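Local coordinates for protein lectin (Trichosanthes anguina, PDB 4HR6) that binds galactosides through the beta-trefoil chain of a three-chain, nontoxic homologue of the type II ribosome-inactivating proteins, at the interface of chains A and B and the interface of chains C and A. Numbering follows the deposited sequence. Chains: chain A, Lectin; chain B, Lectin; chain C, Lectin.

Contact 1: the interface of chains A and B. Residues chain A 166-167, 184-185, 188; chain B 8, 10, 131-134.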
ATOM      1  N   LEU A 166      12.215  -0.835   7.864  1.00 36.88           N
ATOM      2  CA  LEU A 166      11.608  -0.274   9.049  1.00 36.33           C
ATOM      3  C   LEU A 166      11.593   1.253   8.998  1.00 37.50           C
ATOM      4  O   LEU A 166      12.564   1.895   8.589  1.00 37.03           O
ATOM      5  CB  LEU A 166      12.360  -0.737  10.300  1.00 40.70           C
ATOM      6  CG  LEU A 166      12.131  -2.226  10.622  1.00 42.53           C
ATOM      7  CD1 LEU A 166      13.364  -2.855  11.249  1.00 45.63           C
ATOM      8  CD2 LEU A 166      10.929  -2.393  11.533  1.00 42.72           C
ATOM      9  N   PHE A 167      10.486   1.818   9.453  1.00 36.47           N
ATOM     10  CA  PHE A 167      10.303   3.253   9.502  1.00 38.73           C
ATOM     11  C   PHE A 167      11.091   3.845  10.673  1.00 42.00           C
ATOM     12  O   PHE A 167      11.397   3.153  11.639  1.00 39.97           O
ATOM     13  CB  PHE A 167       8.815   3.569   9.690  1.00 35.91           C
ATOM     14  CG  PHE A 167       7.966   3.332   8.465  1.00 33.67           C
ATOM     15  CD1 PHE A 167       6.639   3.703   8.480  1.00 34.26           C
ATOM     16  CD2 PHE A 167       8.497   2.804   7.295  1.00 33.63           C
ATOM     17  CE1 PHE A 167       5.831   3.529   7.371  1.00 35.67           C
ATOM     18  CE2 PHE A 167       7.700   2.636   6.179  1.00 33.33           C
ATOM     19  CZ  PHE A 167       6.366   3.004   6.219  1.00 34.35           C
ATOM     20  N   ASP A 184       4.736   0.840  11.186  1.00 37.82           N
ATOM     21  CA  ASP A 184       6.120   1.163  11.501  1.00 37.66           C
ATOM     22  C   ASP A 184       7.106   0.500  10.553  1.00 35.98           C
ATOM     23  O   ASP A 184       8.291   0.444  10.844  1.00 33.15           O
ATOM     24  CB  ASP A 184       6.417   0.779  12.954  1.00 41.17           C
ATOM     25  CG  ASP A 184       6.460  -0.722  13.173  1.00 44.21           C
ATOM     26  OD1 ASP A 184       7.356  -1.178  13.922  1.00 44.63           O
ATOM     27  OD2 ASP A 184       5.621  -1.446  12.580  1.00 44.59           O
ATOM     28  N   SER A 185       6.620   0.015   9.404  1.00 36.63           N
ATOM     29  CA  SER A 185       7.481  -0.623   8.410  1.00 36.36           C
ATOM     30  C   SER A 185       6.780  -0.659   7.072  1.00 34.52           C
ATOM     31  O   SER A 185       5.595  -0.390   6.983  1.00 36.11           O
ATOM     32  CB  SER A 185       7.832  -2.061   8.831  1.00 36.35           C
ATOM     33  OG  SER A 185       6.715  -2.914   8.669  1.00 36.08           O
ATOM     34  N   TYR A 188       3.470  -3.776   5.158  1.00 39.45           N
ATOM     35  CA  TYR A 188       2.018  -3.718   5.266  1.00 39.78           C
ATOM     36  C   TYR A 188       1.441  -3.394   3.889  1.00 39.30           C
ATOM     37  O   TYR A 188       1.923  -2.477   3.209  1.00 35.18           O
ATOM     38  CB  TYR A 188       1.589  -2.666   6.272  1.00 39.13           C
ATOM     39  CG  TYR A 188       1.964  -3.002   7.689  1.00 42.07           C
ATOM     40  CD1 TYR A 188       3.236  -2.714   8.172  1.00 43.15           C
ATOM     41  CD2 TYR A 188       1.051  -3.599   8.553  1.00 42.39           C
ATOM     42  CE1 TYR A 188       3.593  -3.015   9.470  1.00 43.05           C
ATOM     43  CE2 TYR A 188       1.403  -3.916   9.850  1.00 43.36           C
ATOM     44  CZ  TYR A 188       2.681  -3.617  10.307  1.00 45.36           C
ATOM     45  OH  TYR A 188       3.068  -3.910  11.599  1.00 44.87           O
TER
ATOM     46  N   ARG B   8      15.865   0.283  15.435  1.00 45.43           N
ATOM     47  CA  ARG B   8      14.419   0.252  15.694  1.00 43.02           C
ATOM     48  C   ARG B   8      14.034  -0.988  16.481  1.00 42.45           C
ATOM     49  O   ARG B   8      14.625  -2.052  16.298  1.00 41.17           O
ATOM     50  CB  ARG B   8      13.636   0.252  14.377  1.00 42.87           C
ATOM     51  CG  ARG B   8      13.321   1.630  13.810  1.00 41.43           C
ATOM     52  CD  ARG B   8      12.322   2.405  14.643  1.00 39.01           C
ATOM     53  NE  ARG B   8      11.243   1.600  15.207  1.00 42.26           N
ATOM     54  CZ  ARG B   8      10.264   1.007  14.510  1.00 45.23           C
ATOM     55  NH1 ARG B   8      10.233   1.056  13.179  1.00 40.02           N
ATOM     56  NH2 ARG B   8       9.326   0.321  15.154  1.00 44.71           N
ATOM     57  N   THR B  10      10.827  -3.473  17.249  1.00 44.94           N
ATOM     58  CA  THR B  10       9.489  -3.868  16.765  1.00 46.39           C
ATOM     59  C   THR B  10       9.154  -5.337  17.120  1.00 51.53           C
ATOM     60  O   THR B  10       9.865  -5.960  17.919  1.00 50.88           O
ATOM     61  CB  THR B  10       9.411  -3.639  15.244  1.00 43.38           C
ATOM     62  OG1 THR B  10       8.070  -3.825  14.776  1.00 45.95           O
ATOM     63  CG2 THR B  10      10.349  -4.561  14.515  1.00 42.89           C
ATOM     64  N   VAL B 131       7.654  -8.168   9.716  1.00 38.40           N
ATOM     65  CA  VAL B 131       8.407  -7.331  10.646  1.00 39.49           C
ATOM     66  C   VAL B 131       7.645  -6.031  10.814  1.00 37.83           C
ATOM     67  O   VAL B 131       7.476  -5.278   9.868  1.00 38.37           O
ATOM     68  CB  VAL B 131       9.805  -7.033  10.107  1.00 40.82           C
ATOM     69  CG1 VAL B 131      10.554  -6.119  11.063  1.00 41.42           C
ATOM     70  CG2 VAL B 131      10.550  -8.331   9.877  1.00 41.39           C
ATOM     71  N   GLY B 132       7.160  -5.788  12.014  1.00 38.06           N
ATOM     72  CA  GLY B 132       6.303  -4.660  12.256  1.00 39.20           C
ATOM     73  C   GLY B 132       5.554  -4.845  13.545  1.00 41.47           C
ATOM     74  O   GLY B 132       5.387  -5.970  14.025  1.00 45.08           O
ATOM     75  N   ASN B 133       5.088  -3.740  14.105  1.00 42.97           N
ATOM     76  CA  ASN B 133       4.555  -3.738  15.451  1.00 45.59           C
ATOM     77  C   ASN B 133       3.064  -4.011  15.487  1.00 45.31           C
ATOM     78  O   ASN B 133       2.517  -4.349  16.539  1.00 42.25           O
ATOM     79  CB  ASN B 133       4.855  -2.410  16.133  1.00 48.65           C
ATOM     80  CG  ASN B 133       4.614  -2.465  17.630  1.00 56.39           C
ATOM     81  OD1 ASN B 133       5.069  -3.390  18.308  1.00 57.04           O
ATOM     82  ND2 ASN B 133       3.880  -1.487  18.152  1.00 59.01           N
ATOM     83  N   TYR B 134       2.397  -3.866  14.345  1.00 43.62           N
ATOM     84  CA  TYR B 134       0.986  -4.233  14.256  1.00 44.42           C
ATOM     85  C   TYR B 134       0.919  -5.684  13.790  1.00 43.55           C
ATOM     86  O   TYR B 134       1.248  -5.976  12.640  1.00 42.73           O
ATOM     87  CB  TYR B 134       0.259  -3.302  13.290  1.00 41.68           C
ATOM     88  CG  TYR B 134      -1.230  -3.454  13.265  1.00 39.00           C
ATOM     89  CD1 TYR B 134      -2.025  -2.784  14.177  1.00 40.53           C
ATOM     90  CD2 TYR B 134      -1.845  -4.263  12.317  1.00 39.07           C
ATOM     91  CE1 TYR B 134      -3.400  -2.917  14.149  1.00 41.38           C
ATOM     92  CE2 TYR B 134      -3.212  -4.408  12.287  1.00 38.40           C
ATOM     93  CZ  TYR B 134      -3.980  -3.735  13.194  1.00 39.47           C
ATOM     94  OH  TYR B 134      -5.337  -3.877  13.148  1.00 44.06           O
TER
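The carboxylate of A:Asp184 meets the guanidinium of B:Arg8 and the hydroxyl of B:Thr10 where the RIP-like chain of this type II RIP homologue joins its beta-trefoil lectin chain. Oxygen OD1 takes two donors on opposite lone pairs. NH2 of B:Arg8 approaches OD1 of A:Asp184 on its anti side at 2.8 Å in a salt bridge that is nearly straight (169° at H), while OG1 of B:Thr10 uses the syn side of A:Asp184 OD1 at 2.9 Å. The other oxygen of A:Asp184, OD2, receives the backbone N of B:Asn133 at 2.8 Å, from a point out of the carboxylate plane. Each carboxylate oxygen is thus fixed by the lectin chain, and the acid's negative charge is probably stabilised there. Beside this polar network, methyl CD2 of A:Leu166 rests against CG2 of B:Thr10 and CG1 of B:Val131. Further along chain A, A:Ser185 OG donates to B:Val131 O at 2.8 Å. The phenol of A:Tyr188 comes tip-on to the backbone of B:Tyr134, where OH accepts from N and donates to O, 2.9 Å away. Behind the carboxylate, the A:Asp184 torsion places CG between the backbone N and the carbonyl carbon (chi1 70°). B:Arg8, bent at chi2 and chi3, keeps its guanidinium plane 63° from that of the carboxylate, and its NH1 holds the backbone behind the acid, lying 3.1 Å from A:Asp184 O on a carbonyl lone pair and 2.8 Å from A:Phe167 O.

Contact 2: the interface of chains C and A. Residues chain C 4-6; chain A 9-11, 85, 88-89, 92, 131.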
ATOM      1  N   ARG C   4     -12.995  14.182 -19.499  1.00 40.94           N
ATOM      2  CA  ARG C   4     -14.289  14.688 -19.960  1.00 43.24           C
ATOM      3  C   ARG C   4     -15.387  13.913 -19.245  1.00 41.61           C
ATOM      4  O   ARG C   4     -15.466  12.691 -19.363  1.00 40.38           O
ATOM      5  CB  ARG C   4     -14.446  14.512 -21.467  1.00 49.55           C
ATOM      6  CG  ARG C   4     -13.327  15.096 -22.323  1.00 58.14           C
ATOM      7  CD  ARG C   4     -13.615  14.973 -23.821  1.00 64.28           C
ATOM      8  NE  ARG C   4     -14.544  16.014 -24.278  1.00 74.45           N
ATOM      9  CZ  ARG C   4     -15.875  15.891 -24.371  1.00 80.14           C
ATOM     10  NH1 ARG C   4     -16.492  14.750 -24.066  1.00 84.96           N
ATOM     11  NH2 ARG C   4     -16.602  16.927 -24.780  1.00 80.36           N
ATOM     12  N   LEU C   5     -16.237  14.605 -18.505  1.00 40.25           N
ATOM     13  CA  LEU C   5     -17.257  13.903 -17.748  1.00 43.77           C
ATOM     14  C   LEU C   5     -18.371  13.285 -18.609  1.00 47.42           C
ATOM     15  O   LEU C   5     -18.954  12.293 -18.195  1.00 47.93           O
ATOM     16  CB  LEU C   5     -17.831  14.782 -16.646  1.00 43.67           C
ATOM     17  CG  LEU C   5     -16.853  15.024 -15.496  1.00 47.11           C
ATOM     18  CD1 LEU C   5     -17.522  15.866 -14.421  1.00 47.11           C
ATOM     19  CD2 LEU C   5     -16.371  13.697 -14.918  1.00 50.15           C
ATOM     20  N   SER C   6     -18.645  13.838 -19.794  1.00 49.33           N
ATOM     21  CA  SER C   6     -19.659  13.257 -20.712  1.00 55.18           C
ATOM     22  C   SER C   6     -19.418  11.782 -21.010  1.00 56.52           C
ATOM     23  O   SER C   6     -20.312  10.953 -20.866  1.00 59.39           O
ATOM     24  CB  SER C   6     -19.703  14.022 -22.037  1.00 53.74           C
ATOM     25  OG  SER C   6     -20.277  15.300 -21.834  1.00 58.39           O
TER
ATOM     26  N   THR A   9     -13.181  18.712 -18.134  1.00 34.17           N
ATOM     27  CA  THR A   9     -14.313  19.234 -18.908  1.00 34.11           C
ATOM     28  C   THR A   9     -15.644  18.734 -18.325  1.00 33.16           C
ATOM     29  O   THR A   9     -15.856  17.539 -18.172  1.00 34.59           O
ATOM     30  CB  THR A   9     -14.186  18.806 -20.370  1.00 35.47           C
ATOM     31  OG1 THR A   9     -12.951  19.304 -20.889  1.00 38.10           O
ATOM     32  CG2 THR A   9     -15.345  19.347 -21.224  1.00 37.62           C
ATOM     33  N   SER A  10     -16.541  19.652 -18.005  1.00 34.26           N
ATOM     34  CA  SER A  10     -17.834  19.282 -17.449  1.00 36.67           C
ATOM     35  C   SER A  10     -18.769  18.714 -18.524  1.00 36.73           C
ATOM     36  O   SER A  10     -18.442  18.710 -19.704  1.00 33.48           O
ATOM     37  CB  SER A  10     -18.492  20.501 -16.808  1.00 36.12           C
ATOM     38  OG  SER A  10     -18.982  21.355 -17.816  1.00 35.50           O
ATOM     39  N   ASN A  11     -19.932  18.233 -18.082  1.00 39.04           N
ATOM     40  CA  ASN A  11     -21.050  17.873 -18.973  1.00 41.91           C
ATOM     41  C   ASN A  11     -21.674  19.042 -19.745  1.00 41.89           C
ATOM     42  O   ASN A  11     -22.384  18.817 -20.707  1.00 42.84           O
ATOM     43  CB  ASN A  11     -22.149  17.159 -18.188  1.00 42.12           C
ATOM     44  CG  ASN A  11     -21.803  15.709 -17.911  1.00 41.82           C
ATOM     45  OD1 ASN A  11     -21.781  14.886 -18.816  1.00 44.91           O
ATOM     46  ND2 ASN A  11     -21.537  15.392 -16.661  1.00 45.12           N
ATOM     47  N   VAL A  85     -19.343  11.886  -9.062  1.00 31.74           N
ATOM     48  CA  VAL A  85     -19.430  12.369 -10.424  1.00 34.44           C
ATOM     49  C   VAL A  85     -20.081  13.750 -10.488  1.00 35.07           C
ATOM     50  O   VAL A  85     -19.560  14.653 -11.141  1.00 33.14           O
ATOM     51  CB  VAL A  85     -20.224  11.390 -11.294  1.00 37.69           C
ATOM     52  CG1 VAL A  85     -20.361  11.930 -12.712  1.00 40.90           C
ATOM     53  CG2 VAL A  85     -19.538  10.025 -11.292  1.00 39.03           C
ATOM     54  N   LEU A  88     -18.200  16.654  -8.764  1.00 32.49           N
ATOM     55  CA  LEU A  88     -17.077  17.053  -9.612  1.00 32.08           C
ATOM     56  C   LEU A  88     -17.543  17.943 -10.751  1.00 32.48           C
ATOM     57  O   LEU A  88     -16.925  18.948 -11.033  1.00 30.88           O
ATOM     58  CB  LEU A  88     -16.356  15.826 -10.151  1.00 30.33           C
ATOM     59  CG  LEU A  88     -15.107  16.081 -11.017  1.00 31.70           C
ATOM     60  CD1 LEU A  88     -14.070  16.971 -10.329  1.00 29.59           C
ATOM     61  CD2 LEU A  88     -14.489  14.747 -11.401  1.00 32.73           C
ATOM     62  N   ASP A  89     -18.645  17.560 -11.395  1.00 36.80           N
ATOM     63  CA  ASP A  89     -19.233  18.320 -12.501  1.00 36.39           C
ATOM     64  C   ASP A  89     -19.582  19.730 -12.023  1.00 35.69           C
ATOM     65  O   ASP A  89     -19.253  20.713 -12.671  1.00 33.40           O
ATOM     66  CB  ASP A  89     -20.480  17.598 -13.023  1.00 40.37           C
ATOM     67  CG  ASP A  89     -20.891  18.059 -14.414  1.00 42.45           C
ATOM     68  OD1 ASP A  89     -20.140  17.836 -15.367  1.00 42.52           O
ATOM     69  OD2 ASP A  89     -21.966  18.655 -14.548  1.00 53.92           O
ATOM     70  N   ILE A  92     -16.301  21.735 -11.424  1.00 29.11           N
ATOM     71  CA  ILE A  92     -15.712  22.229 -12.645  1.00 31.26           C
ATOM     72  C   ILE A  92     -16.433  23.525 -13.086  1.00 33.68           C
ATOM     73  O   ILE A  92     -15.788  24.572 -13.337  1.00 30.69           O
ATOM     74  CB  ILE A  92     -15.745  21.138 -13.742  1.00 30.49           C
ATOM     75  CG1 ILE A  92     -14.784  20.013 -13.381  1.00 31.06           C
ATOM     76  CG2 ILE A  92     -15.340  21.709 -15.096  1.00 30.39           C
ATOM     77  CD1 ILE A  92     -14.913  18.782 -14.266  1.00 31.54           C
ATOM     78  N   PHE A 131     -18.340   6.530  -9.463  1.00 39.39           N
ATOM     79  CA  PHE A 131     -18.660   6.534 -10.886  1.00 44.67           C
ATOM     80  C   PHE A 131     -19.531   5.335 -11.273  1.00 50.65           C
ATOM     81  O   PHE A 131     -20.431   5.483 -12.099  1.00 53.01           O
ATOM     82  CB  PHE A 131     -17.392   6.505 -11.751  1.00 46.41           C
ATOM     83  CG  PHE A 131     -16.759   7.856 -11.983  1.00 47.13           C
ATOM     84  CD1 PHE A 131     -16.930   8.518 -13.189  1.00 47.09           C
ATOM     85  CD2 PHE A 131     -15.979   8.460 -11.005  1.00 47.26           C
ATOM     86  CE1 PHE A 131     -16.332   9.748 -13.418  1.00 47.07           C
ATOM     87  CE2 PHE A 131     -15.393   9.694 -11.231  1.00 48.80           C
ATOM     88  CZ  PHE A 131     -15.568  10.340 -12.436  1.00 45.09           C
TER
HETATM   89  O   HOH W   1     -17.376  16.539 -21.089  1.00 47.63           O
HETATM   90  O   HOH W   2     -21.051  12.520 -16.248  1.00 52.31           O
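C:Leu5 enters chain A between the end of strand 3-9 and helix 85-96, its backbone N donating to A:Thr9 O at 3.0 Å. C:Arg4 and A:Thr9 form a parallel beta bridge, so the short strand 2-4 of chain C pairs in parallel with the end of strand 3-9 and delivers the leucine. From there the side chain can be followed outward. CB packs near A:Thr9 O and ND2 of A:Asn11, and CG of C:Leu5 keeps within 3.8 Å of A:Thr9 O. With CG anti to the carbonyl carbon (chi1 -71°), the branch is carried toward the helix. Methyl CD1 of C:Leu5 packs on helix 85-96, 3.4 Å from OD1 of A:Asp89. The same C:Leu5 CD1 lies 3.6 Å from A:Asp89 CA and 3.9 Å from the terminal methyl CD1 of A:Ile92. Methyl CD2 points instead to CD2 of A:Leu88, with the ring of A:Phe131 a little farther off. The A:Asp89 side chain runs antiparallel alongside the leucine, and its OD1 accepts the backbone N of A:Asn11 at 2.8 Å on the syn lone pair, which probably steadies the loop after strand 3-9. Water 2 joins C:Leu5 O to A:Asn11 ND2, whereas water 1 connects C:Ser6 N with A:Ser10 O. C:Leu5 buries 129 Å² against chain A; together with the beta bridge, this apolar peg helps to hold the separate 41-residue chain C to chain A, probably completing the RIP-like fold.

Contact 3: the interface of chains A and B. Residues chain A 163, 166-168; chain B 5-8, 48-50.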
ATOM      1  N   LEU A 163      17.426   0.704   6.968  1.00 40.63           N
ATOM      2  CA  LEU A 163      17.291  -0.290   8.023  1.00 38.30           C
ATOM      3  C   LEU A 163      16.176  -1.317   7.770  1.00 35.25           C
ATOM      4  O   LEU A 163      15.194  -1.368   8.507  1.00 33.41           O
ATOM      5  CB  LEU A 163      17.072   0.402   9.371  1.00 38.95           C
ATOM      6  CG  LEU A 163      17.337  -0.520  10.580  1.00 40.41           C
ATOM      7  CD1 LEU A 163      18.831  -0.714  10.791  1.00 41.89           C
ATOM      8  CD2 LEU A 163      16.705   0.012  11.846  1.00 40.83           C
ATOM      9  N   LEU A 166      12.215  -0.835   7.864  1.00 36.88           N
ATOM     10  CA  LEU A 166      11.608  -0.274   9.049  1.00 36.33           C
ATOM     11  C   LEU A 166      11.593   1.253   8.998  1.00 37.50           C
ATOM     12  O   LEU A 166      12.564   1.895   8.589  1.00 37.03           O
ATOM     13  CB  LEU A 166      12.360  -0.737  10.300  1.00 40.70           C
ATOM     14  CG  LEU A 166      12.131  -2.226  10.622  1.00 42.53           C
ATOM     15  CD1 LEU A 166      13.364  -2.855  11.249  1.00 45.63           C
ATOM     16  CD2 LEU A 166      10.929  -2.393  11.533  1.00 42.72           C
ATOM     17  N   PHE A 167      10.486   1.818   9.453  1.00 36.47           N
ATOM     18  CA  PHE A 167      10.303   3.253   9.502  1.00 38.73           C
ATOM     19  C   PHE A 167      11.091   3.845  10.673  1.00 42.00           C
ATOM     20  O   PHE A 167      11.397   3.153  11.639  1.00 39.97           O
ATOM     21  CB  PHE A 167       8.815   3.569   9.690  1.00 35.91           C
ATOM     22  CG  PHE A 167       7.966   3.332   8.465  1.00 33.67           C
ATOM     23  CD1 PHE A 167       6.639   3.703   8.480  1.00 34.26           C
ATOM     24  CD2 PHE A 167       8.497   2.804   7.295  1.00 33.63           C
ATOM     25  CE1 PHE A 167       5.831   3.529   7.371  1.00 35.67           C
ATOM     26  CE2 PHE A 167       7.700   2.636   6.179  1.00 33.33           C
ATOM     27  CZ  PHE A 167       6.366   3.004   6.219  1.00 34.35           C
ATOM     28  N   GLY A 168      11.409   5.129  10.575  1.00 42.36           N
ATOM     29  CA  GLY A 168      12.065   5.844  11.663  1.00 44.14           C
ATOM     30  C   GLY A 168      11.040   6.323  12.658  1.00 45.01           C
ATOM     31  O   GLY A 168      11.364   6.613  13.797  1.00 46.41           O
TER
ATOM     32  N   VAL B   5      17.917   5.793   9.622  1.00 39.46           N
ATOM     33  CA  VAL B   5      17.370   5.181  10.826  1.00 41.89           C
ATOM     34  C   VAL B   5      18.459   4.286  11.388  1.00 42.98           C
ATOM     35  O   VAL B   5      18.929   3.378  10.701  1.00 44.85           O
ATOM     36  CB  VAL B   5      16.126   4.334  10.506  1.00 41.71           C
ATOM     37  CG1 VAL B   5      15.391   3.991  11.781  1.00 42.95           C
ATOM     38  CG2 VAL B   5      15.209   5.076   9.551  1.00 43.56           C
ATOM     39  N   GLU B   6      18.878   4.558  12.614  1.00 44.07           N
ATOM     40  CA  GLU B   6      20.038   3.867  13.192  1.00 46.54           C
ATOM     41  C   GLU B   6      19.642   2.513  13.786  1.00 44.28           C
ATOM     42  O   GLU B   6      20.299   1.494  13.526  1.00 41.84           O
ATOM     43  CB  GLU B   6      20.717   4.756  14.253  1.00 47.35           C
ATOM     44  N   THR B   7      18.583   2.518  14.596  1.00 42.89           N
ATOM     45  CA  THR B   7      18.055   1.300  15.183  1.00 46.65           C
ATOM     46  C   THR B   7      16.549   1.422  15.388  1.00 46.49           C
ATOM     47  O   THR B   7      16.023   2.524  15.528  1.00 48.04           O
ATOM     48  CB  THR B   7      18.676   0.998  16.568  1.00 51.38           C
ATOM     49  OG1 THR B   7      18.159   1.922  17.526  1.00 50.60           O
ATOM     50  CG2 THR B   7      20.203   1.092  16.552  1.00 52.72           C
ATOM     51  N   ARG B   8      15.865   0.283  15.435  1.00 45.43           N
ATOM     52  CA  ARG B   8      14.419   0.252  15.694  1.00 43.02           C
ATOM     53  C   ARG B   8      14.034  -0.988  16.481  1.00 42.45           C
ATOM     54  O   ARG B   8      14.625  -2.052  16.298  1.00 41.17           O
ATOM     55  CB  ARG B   8      13.636   0.252  14.377  1.00 42.87           C
ATOM     56  CG  ARG B   8      13.321   1.630  13.810  1.00 41.43           C
ATOM     57  CD  ARG B   8      12.322   2.405  14.643  1.00 39.01           C
ATOM     58  NE  ARG B   8      11.243   1.600  15.207  1.00 42.26           N
ATOM     59  CZ  ARG B   8      10.264   1.007  14.510  1.00 45.23           C
ATOM     60  NH1 ARG B   8      10.233   1.056  13.179  1.00 40.02           N
ATOM     61  NH2 ARG B   8       9.326   0.321  15.154  1.00 44.71           N
ATOM     62  N   PHE B  48      16.502  -4.044  15.664  1.00 46.05           N
ATOM     63  CA  PHE B  48      17.334  -4.142  14.466  1.00 43.56           C
ATOM     64  C   PHE B  48      18.377  -3.026  14.486  1.00 45.00           C
ATOM     65  O   PHE B  48      18.048  -1.884  14.801  1.00 45.37           O
ATOM     66  CB  PHE B  48      16.458  -3.994  13.207  1.00 42.43           C
ATOM     67  CG  PHE B  48      15.532  -5.158  12.960  1.00 38.62           C
ATOM     68  CD1 PHE B  48      14.456  -5.395  13.793  1.00 38.64           C
ATOM     69  CD2 PHE B  48      15.738  -6.002  11.881  1.00 37.95           C
ATOM     70  CE1 PHE B  48      13.608  -6.474  13.563  1.00 40.54           C
ATOM     71  CE2 PHE B  48      14.898  -7.081  11.644  1.00 36.85           C
ATOM     72  CZ  PHE B  48      13.832  -7.313  12.481  1.00 37.28           C
ATOM     73  N   HIS B  49      19.620  -3.355  14.133  1.00 48.15           N
ATOM     74  CA  HIS B  49      20.728  -2.406  14.171  1.00 50.52           C
ATOM     75  C   HIS B  49      21.334  -2.253  12.800  1.00 50.97           C
ATOM     76  O   HIS B  49      21.101  -3.080  11.937  1.00 53.49           O
ATOM     77  CB  HIS B  49      21.807  -2.898  15.141  1.00 53.35           C
ATOM     78  CG  HIS B  49      21.393  -2.831  16.572  1.00 52.07           C
ATOM     79  ND1 HIS B  49      21.646  -1.733  17.366  1.00 54.02           N
ATOM     80  CD2 HIS B  49      20.717  -3.709  17.344  1.00 53.72           C
ATOM     81  CE1 HIS B  49      21.153  -1.943  18.572  1.00 55.63           C
ATOM     82  NE2 HIS B  49      20.588  -3.138  18.587  1.00 57.78           N
ATOM     83  N   SER B  50      22.143  -1.213  12.616  1.00 55.04           N
ATOM     84  CA  SER B  50      22.886  -1.005  11.363  1.00 59.95           C
ATOM     85  C   SER B  50      23.947  -2.095  11.081  1.00 63.32           C
ATOM     86  O   SER B  50      24.474  -2.179   9.968  1.00 63.96           O
ATOM     87  CB  SER B  50      23.545   0.378  11.369  1.00 60.50           C
ATOM     88  OG  SER B  50      22.640   1.359  11.846  1.00 65.51           O
TER
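One face of the B:Phe48 ring, in the ricin-type beta-trefoil chain, carries methyl CD1 of A:Leu166 from the RIP-like chain, a CH-pi contact 3.9 Å from the ring centroid, displaced toward the rim on the CG side. The leucine side chain stands roughly perpendicular to that of the phenylalanine and reaches the ring by one branch tip. At the other flat group, the guanidinium of B:Arg8, the backbone N of A:Phe167 lies at the edge and in plane. The patch is mainly apolar. A:Leu163 hides 103 Å² by lying across the backbones of strands 7-10 and 46-49 of chain B. Its CG stands anti to the backbone N (chi1 -163°), and the two methyls then part: CD1 of A:Leu163 comes to 3.5 Å from B:His49 O, whereas CD2 sits 3.8 Å from CA of B:Thr7 and also touches CB of B:Arg8. Farther along, B:Val5 lays both methyls on A:Gly168, CG1 coming to 3.8 Å from the glycine CA; the lack of a side chain there probably allows the valine to lie close. In the second shell, B:Ser50 OG donates to B:Glu6 O at 2.9 Å on a carbonyl lone pair, tying together the backbone segments of chain B on which A:Leu163 rests.

Contact 1 and contact 3 are neighbouring parts of one seam, the centres of their C-alpha atoms about 10 Å apart. They share A:Leu166, A:Phe167 and B:Arg8, so strand 166-167 of chain A and strand 7-10 of chain B serve both a polar patch and a mainly apolar one. Contact 2 lies far off, its C-alpha centre about 41 Å from that of contact 1 and about 46 Å from that of contact 3. It secures the N-terminal part of chain C on chain A, far from the lectin seam, so chain A contributes to both kinds of interface in the assembly.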